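Local coordinates for monosaccharide-transporting ATPase (Actinobacillus succinogenes, PDB 5DTE), which probably serves as the periplasmic sugar-binding component of an ABC transporter, and holds D-allose in its pocket, at residues N148-I153 with A183-I188. Numbering follows the deposited sequence.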
ATOM      1  N   ASN A 148     -13.776 -11.280   2.734  1.00 10.45           N
ATOM      2  CA  ASN A 148     -14.884 -10.525   3.299  1.00 10.33           C
ATOM      3  C   ASN A 148     -15.949 -10.214   2.246  1.00 24.63           C
ATOM      4  O   ASN A 148     -17.149 -10.311   2.507  1.00 30.73           O
ATOM      5  CB  ASN A 148     -14.354  -9.242   3.930  1.00 15.52           C
ATOM      6  CG  ASN A 148     -15.407  -8.492   4.718  1.00 31.60           C
ATOM      7  OD1 ASN A 148     -16.000  -7.529   4.224  1.00 30.62           O
ATOM      8  ND2 ASN A 148     -15.632  -8.914   5.961  1.00 39.16           N
ATOM      9  N   LEU A 149     -15.494  -9.860   1.049  1.00 24.85           N
ATOM     10  CA  LEU A 149     -16.368  -9.581  -0.087  1.00 19.69           C
ATOM     11  C   LEU A 149     -17.003 -10.858  -0.642  1.00 21.57           C
ATOM     12  O   LEU A 149     -18.153 -10.839  -1.091  1.00 26.20           O
ATOM     13  CB  LEU A 149     -15.576  -8.870  -1.187  1.00 26.04           C
ATOM     14  CG  LEU A 149     -16.213  -8.622  -2.559  1.00 23.49           C
ATOM     15  CD1 LEU A 149     -17.158  -7.423  -2.510  1.00 11.67           C
ATOM     16  CD2 LEU A 149     -15.140  -8.462  -3.649  1.00 13.89           C
ATOM     17  N   ALA A 150     -16.245 -11.955  -0.631  1.00 10.78           N
ATOM     18  CA  ALA A 150     -16.764 -13.257  -1.063  1.00 22.76           C
ATOM     19  C   ALA A 150     -17.981 -13.615  -0.252  1.00 19.35           C
ATOM     20  O   ALA A 150     -19.031 -13.930  -0.803  1.00 19.79           O
ATOM     21  CB  ALA A 150     -15.713 -14.334  -0.932  1.00 29.66           C
ATOM     22  N   GLU A 151     -17.830 -13.539   1.066  1.00 23.62           N
ATOM     23  CA  GLU A 151     -18.937 -13.697   2.004  1.00 25.16           C
ATOM     24  C   GLU A 151     -20.067 -12.690   1.772  1.00 30.44           C
ATOM     25  O   GLU A 151     -21.240 -13.059   1.789  1.00 40.09           O
ATOM     26  CB  GLU A 151     -18.414 -13.583   3.432  1.00 23.59           C
ATOM     27  CG  GLU A 151     -17.435 -14.691   3.786  1.00 29.58           C
ATOM     28  CD  GLU A 151     -18.126 -15.981   4.197  1.00 36.24           C
ATOM     29  OE1 GLU A 151     -17.753 -17.059   3.673  1.00 28.97           O
ATOM     30  OE2 GLU A 151     -19.035 -15.912   5.060  1.00 42.29           O
ATOM     31  N   ALA A 152     -19.707 -11.431   1.533  1.00 29.39           N
ATOM     32  CA  ALA A 152     -20.684 -10.353   1.312  1.00 18.26           C
ATOM     33  C   ALA A 152     -21.583 -10.542   0.083  1.00 19.99           C
ATOM     34  O   ALA A 152     -22.765 -10.193   0.127  1.00 24.91           O
ATOM     35  CB  ALA A 152     -19.961  -9.020   1.211  1.00 13.20           C
ATOM     36  N   ILE A 153     -21.041 -11.075  -1.014  1.00 17.94           N
ATOM     37  CA  ILE A 153     -21.862 -11.269  -2.206  1.00 14.92           C
ATOM     38  C   ILE A 153     -22.473 -12.657  -2.237  1.00 19.31           C
ATOM     39  O   ILE A 153     -23.000 -13.098  -3.257  1.00 32.64           O
ATOM     40  CB  ILE A 153     -21.079 -11.029  -3.503  1.00  9.68           C
ATOM     41  CG1 ILE A 153     -19.953 -12.048  -3.673  1.00 13.97           C
ATOM     42  CG2 ILE A 153     -20.553  -9.627  -3.523  1.00  8.93           C
ATOM     43  CD1 ILE A 153     -19.598 -12.326  -5.148  1.00  9.77           C
ATOM     44  N   ALA A 183     -10.636 -18.865  -4.472  1.00 38.61           N
ATOM     45  CA  ALA A 183     -10.367 -20.268  -4.756  1.00 40.05           C
ATOM     46  C   ALA A 183     -11.060 -21.158  -3.725  1.00 33.35           C
ATOM     47  O   ALA A 183     -11.249 -22.342  -3.964  1.00 40.66           O
ATOM     48  CB  ALA A 183      -8.863 -20.535  -4.779  1.00 35.20           C
ATOM     49  N   GLU A 184     -11.449 -20.572  -2.592  1.00 24.68           N
ATOM     50  CA  GLU A 184     -12.158 -21.287  -1.533  1.00 31.11           C
ATOM     51  C   GLU A 184     -13.669 -21.284  -1.765  1.00 38.78           C
ATOM     52  O   GLU A 184     -14.418 -22.035  -1.116  1.00 30.79           O
ATOM     53  CB  GLU A 184     -11.839 -20.682  -0.158  1.00 24.24           C
ATOM     54  CG  GLU A 184     -10.381 -20.830   0.248  1.00 26.09           C
ATOM     55  CD  GLU A 184     -10.098 -20.305   1.643  1.00 29.85           C
ATOM     56  OE1 GLU A 184     -11.070 -19.937   2.345  1.00 16.71           O
ATOM     57  OE2 GLU A 184      -8.898 -20.263   2.029  1.00 39.68           O
ATOM     58  N   TYR A 185     -14.108 -20.445  -2.698  1.00 39.81           N
ATOM     59  CA  TYR A 185     -15.523 -20.353  -3.037  1.00 41.91           C
ATOM     60  C   TYR A 185     -15.758 -20.788  -4.476  1.00 48.33           C
ATOM     61  O   TYR A 185     -15.747 -19.945  -5.381  1.00 50.76           O
ATOM     62  CB  TYR A 185     -16.029 -18.925  -2.813  1.00 36.94           C
ATOM     63  CG  TYR A 185     -15.888 -18.471  -1.378  1.00 29.24           C
ATOM     64  CD1 TYR A 185     -16.960 -18.565  -0.495  1.00 28.96           C
ATOM     65  CD2 TYR A 185     -14.676 -17.976  -0.897  1.00 25.67           C
ATOM     66  CE1 TYR A 185     -16.841 -18.163   0.822  1.00 28.23           C
ATOM     67  CE2 TYR A 185     -14.545 -17.576   0.422  1.00 28.90           C
ATOM     68  CZ  TYR A 185     -15.635 -17.676   1.276  1.00 31.09           C
ATOM     69  OH  TYR A 185     -15.523 -17.281   2.585  1.00 41.50           O
ATOM     70  N   PRO A 186     -15.956 -22.110  -4.693  1.00 47.35           N
ATOM     71  CA  PRO A 186     -16.149 -22.704  -6.023  1.00 37.76           C
ATOM     72  C   PRO A 186     -17.296 -22.073  -6.804  1.00 32.98           C
ATOM     73  O   PRO A 186     -17.369 -22.265  -8.015  1.00 34.47           O
ATOM     74  CB  PRO A 186     -16.449 -24.173  -5.709  1.00 35.62           C
ATOM     75  CG  PRO A 186     -15.725 -24.431  -4.455  1.00 39.02           C
ATOM     76  CD  PRO A 186     -15.883 -23.154  -3.655  1.00 45.58           C
ATOM     77  N   ASP A 187     -18.169 -21.335  -6.124  1.00 33.46           N
ATOM     78  CA  ASP A 187     -19.268 -20.643  -6.787  1.00 35.02           C
ATOM     79  C   ASP A 187     -18.920 -19.189  -7.057  1.00 33.42           C
ATOM     80  O   ASP A 187     -19.768 -18.416  -7.518  1.00 33.30           O
ATOM     81  CB  ASP A 187     -20.546 -20.721  -5.956  1.00 41.60           C
ATOM     82  CG  ASP A 187     -21.392 -21.922  -6.304  1.00 43.02           C
ATOM     83  OD1 ASP A 187     -21.074 -22.602  -7.299  1.00 36.68           O
ATOM     84  OD2 ASP A 187     -22.389 -22.172  -5.594  1.00 51.01           O
ATOM     85  N   ILE A 188     -17.682 -18.813  -6.744  1.00 30.38           N
ATOM     86  CA  ILE A 188     -17.158 -17.533  -7.203  1.00 23.55           C
ATOM     87  C   ILE A 188     -16.043 -17.756  -8.207  1.00 26.63           C
ATOM     88  O   ILE A 188     -15.096 -18.522  -7.960  1.00 29.15           O
ATOM     89  CB  ILE A 188     -16.630 -16.645  -6.069  1.00 12.24           C
ATOM     90  CG1 ILE A 188     -17.755 -16.302  -5.074  1.00 14.31           C
ATOM     91  CG2 ILE A 188     -16.037 -15.387  -6.672  1.00 10.90           C
ATOM     92  CD1 ILE A 188     -17.395 -15.265  -3.989  1.00 10.33           C
TER
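Y185 lays one face of its ring against A150, whose CB sits 3.8 Å from the ring centroid and 17° off the normal, a CH-pi contact displaced toward the CE2 side of the ring. The phenol then reaches on to the next residue of the helix: Y185 OH donates to E151 OE1, which lies at the ring edge and in its plane; the modelled 2.5 Å is shorter than usual and doubtful at this resolution. The E151 chain, bent at chi2, runs across the tyrosine at about a right angle, its carboxylate plane turned 61° from the ring. K147, one turn back, adds a weak hydrogen bond to the same hydroxyl. The contact lies in the periplasmic-binding-protein lobe built on the four-stranded parallel sheet, and none of its residues lines the sugar pocket. Here the last turn of helix 138-152 packs on the loop joining helix 169-182 to edge strand 188-195. Y185 and I188 are the first and last residues of a type I turn, and both direct CB toward the helix. With CG1 anti to its carbonyl carbon (chi1 -61°) and the chain extended at chi2, I188 presents CD1 end-on to A150, 3.6 Å from CB. The same methyl meets I153 CD1 at 3.9 Å, just past the helix end.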